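Local structure of AxyAgu115A (Amphibacillus xylanus NBRC 15112, 6NPS) at residues G641-H644 against N650-P653; A517-P522 against D528-V533; T123-F128 against K209-W214; V449-I454 against L459-F464; I298-R303 against K333-H338. The protein acts as a family GH115 alpha-glucuronidase, probably removing glucuronic acid side groups from hemicelluloses such as arabinoglucuronoxylan. The protein carries 3 engineered substitutions. All coordinates share one frame; numbering follows the deposited sequence.

Contact 1: residues G641-H644 against N650-P653; sequences GFVH and NKNP
G641 and K651 meet backbone to backbone where the long loop between helix 601-629 and strand 655-657 doubles back on itself. The two runs pass antiparallel, G641 beside K651 and F642 beside N650, but neither has regular strand geometry. At the tight end K651 N donates to G641 O (3.0 Å, N-H...O angle 163°). In return the G641 CA-H points almost straight at K651 O, with CA and O 3.3 Å apart. So close an approach leaves no room for a beta carbon on G641, whose positive phi of 65° also suits glycine.

N650 adds its CB, 3.5 Å from G641 O and 3.9 Å from CD1 of F642. The phenyl ring and the N650 amide cross obliquely, their planes 80° apart, and ND2 of that amide is bonded to I640 O. F642 is also tied through its backbone to E523.

The V643 end is looser and more exposed: V643 CG2 comes no nearer than 4.3 Å to K651 NZ, whose ammonium donates to E649 O. The 650-653 run also borders the second subunit, where N650 O accepts from R665 of that subunit and N652 ND2 donates to L659 O of the same neighbour.

Across the two runs the polar link is thus one backbone hydrogen bond, K651 N to G641 O, with one CA-H...O contact, while N650 and K651 spend their polar side-chain ends on neighbouring carbonyls.

Contact 2: residues A517-P522 against D528-V533; sequences AHNRRP and DVYHPV
R520 and V529 reach toward each other from opposite directions, joining the stretch just past helix 500-519 to the loop that leads to helix 537-558. The arginine starts extended, CG anti to the backbone N (chi1 -174°), then bends at chi2 (65°), which swings its guanidinium over the valine. Both methyls of V529 lie against that group: CG1 is 3.6 Å above its plane, toward the rim, and CG2 is 3.5 Å from R520 NH2. The same guanidinium is held by partners outside the pair, NE by A524 O and NH1 by the hydroxyl of Y957, a residue near the C-terminus that V529 also touches.

Beside this, the Y530 ring, turned with CG beside its backbone N (chi1 -69°), brings its hydroxyl within 3.8 Å of N519 CB. One water joins the polar ends: it accepts from N519 ND2 (2.9 Å) and donates to Y530 OH (2.7 Å). N519 ND2 also donates to K825 O.

No direct hydrogen bond crosses the contact. Aliphatic carbon covers a guanidinium face while NE and NH1 donate to oxygens, and the water relay makes the phenol oxygen an acceptor.

Contact 3: residues T123-F128 against K209-W214; sequences TIYGLF and KGNYLW
The (beta/alpha)8 TIM barrel expected of the GH115 family meets the N-terminal alpha/beta region here: Y125 of helix 120-133 reaches the K209-N211 turn between helix 195-207 and barrel strand 212-214. K209, with positive phi, is the C-prime residue of a Schellman motif that ends helix 195-207.

Y125 carries the whole contact from its side. Its CG lies beside the backbone N (chi1 -62°), directing the ring out from the helix, and OH donates to G210 O at 2.8 Å. That oxygen lies in the ring plane at the ring's edge, but the hydroxyl stands well above the carbonyl plane of G210, 67° out of it. K209 CB lies over one face of the ring, 4.4 Å from Y125 CE1, with K209 CA 3.7 Å from the same atom.

The turn has further ties. From the barrel side R171 NH2 donates to K209 O, K209 NZ pairs with D466, and N211 bonds through OD1 to R171 N and through ND2 to K169 O, while ND2 also bonds to E95 of the N-terminal region. With a phenylalanine in place of Y125, G210 O would probably lose its hydroxyl donor and the tie between the two regions would weaken.

Past the hydroxyl, the contact finishes on the flank of N211, whose CB lies 3.6 Å from Y125 OH.

Contact 4: residues V449-I454 against L459-F464; sequences VNVGDI and LPLSFF
The TIM-barrel wall is packed here against one of its surrounding helices: V449 and V451, on strand 446-450 and the turn after it, meet L461 and F464 of helix 458-469. The two valines point to the same side, as alternate residues of an extended chain do; N450 between them faces the other way and bonds through ND2 to N176 and Y408.

V449 CG1 lies over one face of the F464 ring in a CH-pi contact, 3.8 Å from the centroid and 25° off the ring normal. It is displaced toward CD1, which is 3.5 Å away. With CG1 held between its backbone N and carbonyl carbon (chi1 53°), V449 offers this methyl and its CB together to the ring, the two side chains running antiparallel alongside one another. L461, one helical turn back from F464, sets CD1 against both valines, 3.9 Å from V449 CG1 and 4.0 Å from V451 CG1; V451 and L461 meet nearly at right angles. F173 of the adjacent barrel strand touches V449, V451 and L461, and M435 of helix 428-440 packs on F464; the four residues in contact are all apolar and buried.

The chain then leaves the strand through a type II' turn, V451 to I454, overlapped at its start by an Asx turn in which N450 OD1 accepts from G452 N at 2.9 Å.

Contact 5: residues I298-R303 against K333-H338; sequences ITIGMR and KLIKEH
I298 and I300 of barrel strand 298-300 receive I335 of helix 317-338, in the beta-alpha-beta crossover that carries the TIM-barrel chain from this strand to its parallel neighbour 348-351. The helix lies against the outer side of the barrel wall, and the contact is a small, buried patch of isoleucine.

Along the helix, K333 comes first, on the solvent side, where its NZ forms a salt bridge with E337 OE2 at 3.1 Å, one turn further on. L334 turns to another neighbour, packing on W284 and L288 of helix 277-291.

I335 makes the contact. Its CG1 stands beside the backbone N (chi1 -70°) and the chain runs on extended, bringing CD1 to the strand. There it reaches I298 tip to tip: I335 CD1 lies 3.8 Å from I298 CG2, and I335 CG1 is 3.9 Å from I298 CD1. The same CD1 also meets I300 CG2 at 4.1 Å, this pair crossing at about a right angle. R348 of strand 348-351 touches I335 as well, and I300 continues onto I328 and Q331 of the helix. Cut back to an alanine, I335 would lose CG1 and CD1, which is likely to open a gap beside I298 and leave I300 CG2 without this neighbour.

K336 and E337 face solvent. H338 ends the helix, packing on E285 and K289 of helix 277-291, and its imidazole has E337 CB over the centre of one face, 3.8 Å above the ring plane.

How the contacts relate
Contacts 3, 4 and 5 all reach the eight-stranded barrel sheet: contact 4 packs a helix on strand 446-450, contact 5 one on the strand 298-300, and contact 3 joins the loop entering strand 212-214 to the N-terminal region. Contact 4 is the most central, about 9 Å from the chain's centre; its centre lies about 16 Å from that of contact 3 and 29 Å from that of contact 5. Contacts 1 and 2 sit together, centres about 14 Å apart, their centres about 39 to 46 Å from those of contacts 3 and 5. Contact 1 alone borders the second subunit. Glycerol, probably from the crystallisation liquor, lies near K209 and H644, and marks no proven substrate site.

Contact 1: residues G641-H644 against N650-P653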
# COMPACT_ATOMS: atom_id res chain seq x y z
N GLY A 641 -0.20 -14.54 9.86
CA GLY A 641 -0.45 -13.11 9.63
C GLY A 641 -0.75 -12.30 10.88
O GLY A 641 -1.65 -11.45 10.85
N PHE A 642 -0.03 -12.53 11.98
CA PHE A 642 -0.28 -11.72 13.18
C PHE A 642 -0.04 -10.25 12.84
O PHE A 642 0.89 -9.92 12.11
CB PHE A 642 0.65 -12.13 14.34
CG PHE A 642 0.21 -13.35 15.07
CD1 PHE A 642 -0.59 -14.31 14.45
CD2 PHE A 642 0.58 -13.54 16.42
CE1 PHE A 642 -1.01 -15.46 15.16
CE2 PHE A 642 0.22 -14.68 17.11
CZ PHE A 642 -0.59 -15.65 16.50
N VAL A 643 -0.92 -9.38 13.32
CA VAL A 643 -0.70 -7.93 13.25
C VAL A 643 -0.44 -7.34 14.63
O VAL A 643 -0.19 -6.13 14.73
CB VAL A 643 -1.90 -7.20 12.61
CG1 VAL A 643 -2.22 -7.78 11.24
CG2 VAL A 643 -3.10 -7.28 13.50
N HIS A 644 -0.61 -8.13 15.70
CA HIS A 644 -0.28 -7.75 17.05
C HIS A 644 0.67 -8.77 17.64
O HIS A 644 1.10 -9.72 16.97
CB HIS A 644 -1.53 -7.67 17.92
CG HIS A 644 -2.50 -6.62 17.46
ND1 HIS A 644 -2.16 -5.29 17.38
CD2 HIS A 644 -3.80 -6.71 17.05
CE1 HIS A 644 -3.21 -4.59 16.97
NE2 HIS A 644 -4.22 -5.43 16.76
N ASN A 650 -5.67 -11.27 13.58
CA ASN A 650 -4.69 -11.69 12.58
C ASN A 650 -5.39 -11.85 11.24
O ASN A 650 -6.63 -11.94 11.16
CB ASN A 650 -3.97 -12.98 12.98
CG ASN A 650 -4.91 -14.20 12.97
OD1 ASN A 650 -6.01 -14.13 13.48
ND2 ASN A 650 -4.44 -15.32 12.42
N LYS A 651 -4.59 -11.82 10.17
CA LYS A 651 -5.20 -11.73 8.85
C LYS A 651 -4.48 -12.59 7.84
O LYS A 651 -3.24 -12.69 7.83
CB LYS A 651 -5.25 -10.28 8.36
CG LYS A 651 -6.25 -9.42 9.16
CD LYS A 651 -6.15 -7.95 8.79
CE LYS A 651 -7.10 -7.11 9.68
NZ LYS A 651 -6.64 -7.02 11.10
N ASN A 652 -5.27 -13.19 6.96
CA ASN A 652 -4.76 -14.01 5.87
C ASN A 652 -4.13 -13.14 4.76
O ASN A 652 -4.35 -11.92 4.71
CB ASN A 652 -5.91 -14.85 5.30
CG ASN A 652 -6.15 -16.10 6.11
OD1 ASN A 652 -5.23 -16.60 6.75
ND2 ASN A 652 -7.37 -16.60 6.10
N PRO A 653 -3.36 -13.76 3.86
CA PRO A 653 -2.87 -13.02 2.67
C PRO A 653 -4.04 -12.44 1.89
O PRO A 653 -5.09 -13.07 1.75
CB PRO A 653 -2.15 -14.09 1.84
CG PRO A 653 -1.86 -15.20 2.82
CD PRO A 653 -2.90 -15.17 3.88

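Contact 2: residues A517-P522 against D528-V533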
# COMPACT_ATOMS: atom_id res chain seq x y z
N ALA A 517 12.92 -21.12 9.24
CA ALA A 517 12.01 -20.67 10.28
C ALA A 517 12.68 -19.69 11.24
O ALA A 517 12.04 -18.72 11.69
CB ALA A 517 11.44 -21.84 11.10
N HIS A 518 13.92 -19.91 11.56
CA HIS A 518 14.58 -19.04 12.45
C HIS A 518 14.86 -17.70 11.85
O HIS A 518 15.03 -16.79 12.54
CB HIS A 518 15.73 -19.74 13.16
CG HIS A 518 17.07 -19.26 12.77
ND1 HIS A 518 17.55 -19.36 11.50
CD2 HIS A 518 18.05 -18.68 13.51
CE1 HIS A 518 18.76 -18.85 11.46
NE2 HIS A 518 19.09 -18.44 12.66
N ASN A 519 14.91 -17.60 10.56
CA ASN A 519 15.14 -16.31 9.90
C ASN A 519 13.91 -15.40 9.98
O ASN A 519 14.05 -14.16 9.96
CB ASN A 519 15.53 -16.52 8.43
CG ASN A 519 16.99 -16.88 8.30
OD1 ASN A 519 17.72 -16.81 9.28
ND2 ASN A 519 17.43 -17.25 7.07
N ARG A 520 12.70 -15.97 10.02
CA ARG A 520 11.47 -15.18 10.26
C ARG A 520 10.46 -16.16 10.82
O ARG A 520 9.96 -17.00 10.07
CB ARG A 520 10.97 -14.56 8.97
CG ARG A 520 9.78 -13.61 9.14
CD ARG A 520 10.28 -12.41 9.95
NE ARG A 520 9.35 -11.33 9.92
CZ ARG A 520 9.65 -10.05 9.95
NH1 ARG A 520 10.91 -9.63 9.99
NH2 ARG A 520 8.66 -9.18 9.93
N ARG A 521 10.15 -16.06 12.13
CA ARG A 521 9.31 -17.07 12.75
C ARG A 521 7.89 -17.02 12.16
O ARG A 521 7.46 -15.99 11.63
CB ARG A 521 9.31 -16.85 14.26
CG ARG A 521 10.70 -17.06 14.91
CD ARG A 521 10.51 -17.15 16.42
NE ARG A 521 11.70 -16.86 17.22
CZ ARG A 521 12.51 -17.79 17.72
NH1 ARG A 521 12.29 -19.08 17.47
NH2 ARG A 521 13.54 -17.43 18.48
N PRO A 522 7.17 -18.14 12.19
CA PRO A 522 5.93 -18.27 11.39
C PRO A 522 4.90 -17.15 11.56
O PRO A 522 4.42 -16.62 10.55
CB PRO A 522 5.36 -19.60 11.91
CG PRO A 522 6.54 -20.38 12.28
CD PRO A 522 7.62 -19.44 12.72
N ASP A 528 6.15 -9.08 1.84
CA ASP A 528 7.15 -8.03 1.74
C ASP A 528 8.13 -8.02 2.91
O ASP A 528 8.84 -7.03 3.12
CB ASP A 528 6.51 -6.64 1.59
CG ASP A 528 5.72 -6.50 0.27
OD1 ASP A 528 6.11 -7.13 -0.73
OD2 ASP A 528 4.72 -5.75 0.25
N VAL A 529 8.22 -9.08 3.69
CA VAL A 529 9.39 -9.22 4.57
C VAL A 529 10.63 -9.42 3.71
O VAL A 529 11.58 -8.64 3.76
CB VAL A 529 9.17 -10.37 5.57
CG1 VAL A 529 10.46 -10.69 6.33
CG2 VAL A 529 7.97 -9.97 6.54
N TYR A 530 10.60 -10.44 2.86
CA TYR A 530 11.57 -10.59 1.79
C TYR A 530 11.15 -9.74 0.60
O TYR A 530 9.96 -9.58 0.32
CB TYR A 530 11.65 -12.05 1.34
CG TYR A 530 12.25 -12.99 2.36
CD1 TYR A 530 11.49 -13.44 3.45
CD2 TYR A 530 13.58 -13.43 2.22
CE1 TYR A 530 12.04 -14.28 4.40
CE2 TYR A 530 14.14 -14.30 3.15
CZ TYR A 530 13.35 -14.72 4.23
OH TYR A 530 13.87 -15.57 5.18
N HIS A 531 12.12 -9.17 -0.11
CA HIS A 531 11.73 -8.33 -1.22
C HIS A 531 11.25 -9.21 -2.37
O HIS A 531 11.83 -10.27 -2.63
CB HIS A 531 12.90 -7.46 -1.68
CG HIS A 531 12.46 -6.30 -2.52
ND1 HIS A 531 12.27 -6.41 -3.88
CD2 HIS A 531 12.07 -5.05 -2.18
CE1 HIS A 531 11.82 -5.26 -4.35
NE2 HIS A 531 11.70 -4.42 -3.35
N PRO A 532 10.19 -8.82 -3.07
CA PRO A 532 9.67 -9.67 -4.15
C PRO A 532 10.67 -9.93 -5.28
O PRO A 532 10.60 -11.00 -5.90
CB PRO A 532 8.46 -8.87 -4.68
CG PRO A 532 8.15 -7.93 -3.66
CD PRO A 532 9.41 -7.60 -2.90
N VAL A 533 11.60 -9.00 -5.58
CA VAL A 533 12.53 -9.19 -6.70
C VAL A 533 14.02 -9.00 -6.36
O VAL A 533 14.87 -9.67 -6.94
CB VAL A 533 12.17 -8.29 -7.91
CG1 VAL A 533 10.81 -8.65 -8.53
CG2 VAL A 533 12.23 -6.78 -7.58
O HOH W 1 15.70 -17.49 4.77

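Contact 3: residues T123-F128 against K209-W214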
# COMPACT_ATOMS: atom_id res chain seq x y z
N THR A 123 20.31 -44.38 39.06
CA THR A 123 19.81 -45.70 38.67
C THR A 123 18.88 -45.58 37.48
O THR A 123 18.95 -46.38 36.53
CB THR A 123 19.07 -46.36 39.84
OG1 THR A 123 19.87 -46.26 41.03
CG2 THR A 123 18.79 -47.84 39.57
N ILE A 124 18.03 -44.55 37.48
CA ILE A 124 17.07 -44.38 36.39
C ILE A 124 17.78 -44.14 35.08
O ILE A 124 17.40 -44.70 34.04
CB ILE A 124 16.10 -43.24 36.73
CG1 ILE A 124 15.18 -43.73 37.86
CG2 ILE A 124 15.37 -42.78 35.47
CD1 ILE A 124 14.21 -42.64 38.45
N TYR A 125 18.83 -43.29 35.10
CA TYR A 125 19.61 -43.05 33.88
C TYR A 125 20.32 -44.32 33.40
O TYR A 125 20.47 -44.52 32.20
CB TYR A 125 20.64 -41.94 34.12
CG TYR A 125 19.99 -40.61 34.48
CD1 TYR A 125 18.70 -40.29 34.05
CD2 TYR A 125 20.69 -39.66 35.20
CE1 TYR A 125 18.10 -39.06 34.39
CE2 TYR A 125 20.11 -38.42 35.54
CZ TYR A 125 18.83 -38.13 35.15
OH TYR A 125 18.30 -36.91 35.52
N GLY A 126 20.74 -45.17 34.33
CA GLY A 126 21.42 -46.40 33.94
C GLY A 126 20.46 -47.42 33.33
O GLY A 126 20.81 -48.11 32.36
N LEU A 127 19.25 -47.52 33.90
CA LEU A 127 18.20 -48.32 33.28
C LEU A 127 17.90 -47.85 31.86
O LEU A 127 17.89 -48.66 30.92
CB LEU A 127 16.95 -48.27 34.14
CG LEU A 127 17.10 -49.16 35.37
CD1 LEU A 127 16.01 -48.86 36.39
CD2 LEU A 127 17.09 -50.67 35.03
N PHE A 128 17.72 -46.55 31.66
CA PHE A 128 17.46 -46.08 30.31
C PHE A 128 18.70 -46.21 29.42
O PHE A 128 18.57 -46.24 28.19
CB PHE A 128 16.97 -44.64 30.36
CG PHE A 128 15.52 -44.51 30.80
CD1 PHE A 128 14.56 -45.44 30.40
CD2 PHE A 128 15.12 -43.44 31.61
CE1 PHE A 128 13.20 -45.29 30.76
CE2 PHE A 128 13.78 -43.29 31.98
CZ PHE A 128 12.82 -44.21 31.54
N LYS A 209 17.43 -37.43 30.12
CA LYS A 209 18.39 -37.23 31.21
C LYS A 209 18.20 -35.89 31.94
O LYS A 209 19.15 -35.35 32.54
CB LYS A 209 19.83 -37.37 30.71
CG LYS A 209 20.04 -38.72 29.98
CD LYS A 209 21.39 -38.82 29.32
CE LYS A 209 21.52 -37.85 28.17
NZ LYS A 209 21.19 -38.46 26.84
N GLY A 210 16.99 -35.30 31.83
CA GLY A 210 16.64 -34.13 32.61
C GLY A 210 16.23 -34.55 34.03
O GLY A 210 16.04 -35.73 34.36
N ASN A 211 16.12 -33.54 34.92
CA ASN A 211 15.70 -33.84 36.28
C ASN A 211 14.80 -32.76 36.89
O ASN A 211 14.44 -32.88 38.06
CB ASN A 211 16.93 -34.07 37.23
CG ASN A 211 17.85 -32.83 37.35
OD1 ASN A 211 17.54 -31.77 36.82
ND2 ASN A 211 18.98 -32.97 38.07
N TYR A 212 14.37 -31.75 36.12
CA TYR A 212 13.72 -30.58 36.70
C TYR A 212 12.59 -30.14 35.78
O TYR A 212 12.76 -30.12 34.57
CB TYR A 212 14.76 -29.45 36.87
CG TYR A 212 14.29 -28.11 37.48
CD1 TYR A 212 14.47 -26.92 36.78
CD2 TYR A 212 13.78 -28.04 38.79
CE1 TYR A 212 14.11 -25.71 37.31
CE2 TYR A 212 13.39 -26.80 39.33
CZ TYR A 212 13.59 -25.65 38.60
OH TYR A 212 13.23 -24.43 39.10
N LEU A 213 11.44 -29.77 36.35
CA LEU A 213 10.26 -29.43 35.55
C LEU A 213 9.52 -28.23 36.15
O LEU A 213 9.33 -28.17 37.37
CB LEU A 213 9.31 -30.65 35.51
CG LEU A 213 7.96 -30.48 34.80
CD1 LEU A 213 8.16 -30.39 33.29
CD2 LEU A 213 7.06 -31.66 35.14
N TRP A 214 9.12 -27.28 35.29
CA TRP A 214 8.04 -26.36 35.61
C TRP A 214 6.78 -26.85 34.92
O TRP A 214 6.75 -26.96 33.67
CB TRP A 214 8.34 -24.92 35.16
CG TRP A 214 9.48 -24.19 35.82
CD1 TRP A 214 10.30 -24.63 36.84
CD2 TRP A 214 9.95 -22.88 35.47
NE1 TRP A 214 11.25 -23.67 37.12
CE2 TRP A 214 11.06 -22.59 36.30
CE3 TRP A 214 9.55 -21.93 34.50
CZ2 TRP A 214 11.78 -21.39 36.20
CZ3 TRP A 214 10.27 -20.75 34.39
CH2 TRP A 214 11.38 -20.49 35.23

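Contact 4: residues V449-I454 against L459-F464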
# COMPACT_ATOMS: atom_id res chain seq x y z
N VAL A 449 14.32 -24.64 29.80
CA VAL A 449 13.86 -24.02 28.56
C VAL A 449 12.34 -24.05 28.49
O VAL A 449 11.71 -25.05 28.82
CB VAL A 449 14.51 -24.67 27.31
CG1 VAL A 449 14.35 -26.23 27.30
CG2 VAL A 449 13.92 -24.08 26.00
N ASN A 450 11.75 -22.93 28.07
CA ASN A 450 10.32 -22.89 27.77
C ASN A 450 10.04 -23.59 26.45
O ASN A 450 10.50 -23.13 25.39
CB ASN A 450 9.85 -21.42 27.71
CG ASN A 450 8.34 -21.28 27.55
OD1 ASN A 450 7.65 -22.13 26.96
ND2 ASN A 450 7.81 -20.19 28.10
N VAL A 451 9.28 -24.69 26.50
CA VAL A 451 9.03 -25.49 25.29
C VAL A 451 7.57 -25.41 24.87
O VAL A 451 7.13 -26.25 24.09
CB VAL A 451 9.43 -26.97 25.45
CG1 VAL A 451 10.93 -27.16 25.55
CG2 VAL A 451 8.65 -27.58 26.64
N GLY A 452 6.81 -24.44 25.38
CA GLY A 452 5.41 -24.34 24.98
C GLY A 452 4.64 -25.63 25.24
O GLY A 452 4.65 -26.15 26.35
N ASP A 453 3.99 -26.16 24.20
CA ASP A 453 3.22 -27.39 24.29
C ASP A 453 4.06 -28.61 23.97
O ASP A 453 3.49 -29.67 23.71
CB ASP A 453 2.06 -27.35 23.30
CG ASP A 453 1.20 -26.12 23.48
OD1 ASP A 453 1.51 -25.09 22.85
OD2 ASP A 453 0.24 -26.17 24.27
N ILE A 454 5.39 -28.48 23.97
CA ILE A 454 6.38 -29.54 23.77
C ILE A 454 6.43 -30.04 22.34
O ILE A 454 7.51 -30.17 21.76
CB ILE A 454 6.16 -30.73 24.73
CG1 ILE A 454 6.05 -30.26 26.19
CG2 ILE A 454 7.31 -31.72 24.52
CD1 ILE A 454 5.51 -31.32 27.16
N LEU A 459 13.63 -32.14 18.70
CA LEU A 459 15.05 -32.04 18.36
C LEU A 459 15.77 -30.99 19.21
O LEU A 459 16.80 -31.33 19.83
CB LEU A 459 15.22 -31.75 16.86
CG LEU A 459 16.65 -31.41 16.43
CD1 LEU A 459 17.49 -32.67 16.53
CD2 LEU A 459 16.71 -30.88 15.00
N PRO A 460 15.32 -29.73 19.29
CA PRO A 460 16.08 -28.77 20.11
C PRO A 460 16.00 -29.05 21.62
O PRO A 460 16.96 -28.73 22.34
CB PRO A 460 15.46 -27.42 19.74
CG PRO A 460 14.11 -27.73 19.25
CD PRO A 460 14.20 -29.11 18.59
N LEU A 461 14.92 -29.68 22.10
CA LEU A 461 14.88 -30.08 23.51
C LEU A 461 15.89 -31.20 23.79
O LEU A 461 16.57 -31.19 24.82
CB LEU A 461 13.45 -30.52 23.89
CG LEU A 461 13.31 -31.07 25.35
CD1 LEU A 461 13.72 -29.98 26.34
CD2 LEU A 461 11.88 -31.59 25.62
N SER A 462 15.98 -32.18 22.89
CA SER A 462 16.97 -33.24 23.06
C SER A 462 18.37 -32.63 23.11
O SER A 462 19.20 -33.00 23.96
CB SER A 462 16.85 -34.26 21.90
OG SER A 462 15.62 -35.00 21.91
N PHE A 463 18.65 -31.67 22.21
CA PHE A 463 19.96 -31.04 22.15
C PHE A 463 20.26 -30.26 23.43
O PHE A 463 21.36 -30.35 23.98
CB PHE A 463 20.03 -30.11 20.92
CG PHE A 463 21.35 -29.39 20.83
CD1 PHE A 463 22.50 -30.11 20.60
CD2 PHE A 463 21.45 -28.02 21.08
CE1 PHE A 463 23.75 -29.50 20.59
CE2 PHE A 463 22.70 -27.38 21.05
CZ PHE A 463 23.84 -28.13 20.81
N PHE A 464 19.29 -29.45 23.87
CA PHE A 464 19.45 -28.61 25.05
C PHE A 464 19.78 -29.45 26.28
O PHE A 464 20.74 -29.17 27.01
CB PHE A 464 18.15 -27.82 25.26
CG PHE A 464 18.18 -26.81 26.41
CD1 PHE A 464 17.71 -27.17 27.66
CD2 PHE A 464 18.60 -25.51 26.19
CE1 PHE A 464 17.71 -26.25 28.74
CE2 PHE A 464 18.63 -24.57 27.23
CZ PHE A 464 18.15 -24.95 28.52

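Contact 5: residues I298-R303 against K333-H338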
# COMPACT_ATOMS: atom_id res chain seq x y z
N ILE A 298 12.57 -24.30 45.65
CA ILE A 298 11.63 -23.26 46.07
C ILE A 298 11.98 -21.96 45.38
O ILE A 298 13.10 -21.45 45.50
CB ILE A 298 11.65 -23.08 47.59
CG1 ILE A 298 11.35 -24.41 48.30
CG2 ILE A 298 10.67 -21.95 47.99
CD1 ILE A 298 11.47 -24.30 49.85
N THR A 299 11.02 -21.40 44.65
CA THR A 299 11.24 -20.10 44.04
C THR A 299 10.98 -19.02 45.09
O THR A 299 10.04 -19.14 45.90
CB THR A 299 10.36 -19.92 42.80
OG1 THR A 299 10.78 -20.84 41.78
CG2 THR A 299 10.49 -18.49 42.24
N ILE A 300 11.84 -18.01 45.15
CA ILE A 300 11.64 -16.91 46.09
C ILE A 300 11.51 -15.62 45.28
O ILE A 300 11.71 -15.61 44.07
CB ILE A 300 12.77 -16.82 47.14
CG1 ILE A 300 14.13 -16.65 46.45
CG2 ILE A 300 12.77 -18.10 48.03
CD1 ILE A 300 15.24 -16.13 47.39
N GLY A 301 11.16 -14.53 45.97
CA GLY A 301 10.85 -13.29 45.29
C GLY A 301 9.34 -13.11 45.14
O GLY A 301 8.55 -13.86 45.71
N MET A 302 8.95 -12.10 44.33
CA MET A 302 7.53 -11.87 44.06
C MET A 302 7.24 -10.97 42.86
O MET A 302 7.48 -9.76 42.92
CB MET A 302 6.87 -11.27 45.29
CG MET A 302 5.36 -11.45 45.32
SD MET A 302 4.61 -10.33 46.52
CE MET A 302 2.85 -10.59 46.19
N ARG A 303 6.62 -11.55 41.83
CA ARG A 303 6.22 -10.82 40.63
C ARG A 303 4.69 -10.83 40.55
O ARG A 303 4.05 -11.64 41.23
CB ARG A 303 6.82 -11.45 39.38
CG ARG A 303 8.24 -11.00 39.07
CD ARG A 303 8.69 -11.46 37.69
NE ARG A 303 8.20 -10.59 36.63
CZ ARG A 303 7.36 -10.97 35.67
NH1 ARG A 303 6.92 -12.22 35.64
NH2 ARG A 303 6.97 -10.10 34.75
N LYS A 333 12.59 -17.01 56.23
CA LYS A 333 12.16 -17.28 57.61
C LYS A 333 11.12 -18.40 57.63
O LYS A 333 11.20 -19.32 58.44
CB LYS A 333 11.59 -16.02 58.26
CG LYS A 333 11.89 -15.91 59.74
CD LYS A 333 10.74 -15.23 60.48
CE LYS A 333 10.69 -15.67 61.94
NZ LYS A 333 9.41 -15.29 62.59
N LEU A 334 10.16 -18.32 56.72
CA LEU A 334 9.17 -19.37 56.53
C LEU A 334 9.83 -20.70 56.16
O LEU A 334 9.51 -21.76 56.73
CB LEU A 334 8.17 -18.94 55.48
CG LEU A 334 7.19 -17.84 55.90
CD1 LEU A 334 6.31 -17.60 54.67
CD2 LEU A 334 6.41 -18.26 57.14
N ILE A 335 10.80 -20.67 55.26
CA ILE A 335 11.43 -21.91 54.82
C ILE A 335 12.18 -22.58 55.97
O ILE A 335 12.01 -23.78 56.22
CB ILE A 335 12.32 -21.64 53.59
CG1 ILE A 335 11.43 -21.32 52.38
CG2 ILE A 335 13.24 -22.84 53.31
CD1 ILE A 335 12.17 -20.64 51.23
N LYS A 336 12.87 -21.78 56.75
CA LYS A 336 13.58 -22.29 57.90
C LYS A 336 12.62 -22.92 58.91
O LYS A 336 12.96 -23.91 59.56
CB LYS A 336 14.40 -21.19 58.56
CG LYS A 336 15.90 -21.44 58.57
CD LYS A 336 16.68 -20.14 58.74
CE LYS A 336 17.82 -20.32 59.72
NZ LYS A 336 17.37 -20.22 61.14
N GLU A 337 11.42 -22.35 59.04
CA GLU A 337 10.49 -22.81 60.09
C GLU A 337 9.71 -24.06 59.68
O GLU A 337 9.39 -24.89 60.53
CB GLU A 337 9.51 -21.70 60.47
CG GLU A 337 10.14 -20.54 61.21
CD GLU A 337 9.24 -19.30 61.29
OE1 GLU A 337 8.24 -19.22 60.54
OE2 GLU A 337 9.57 -18.39 62.08
N HIS A 338 9.41 -24.22 58.39
CA HIS A 338 8.47 -25.22 57.94
C HIS A 338 9.01 -26.20 56.91
O HIS A 338 8.26 -27.08 56.47
CB HIS A 338 7.23 -24.54 57.35
CG HIS A 338 6.60 -23.58 58.31
ND1 HIS A 338 6.17 -23.96 59.56
CD2 HIS A 338 6.36 -22.25 58.21
CE1 HIS A 338 5.68 -22.91 60.20
NE2 HIS A 338 5.78 -21.86 59.40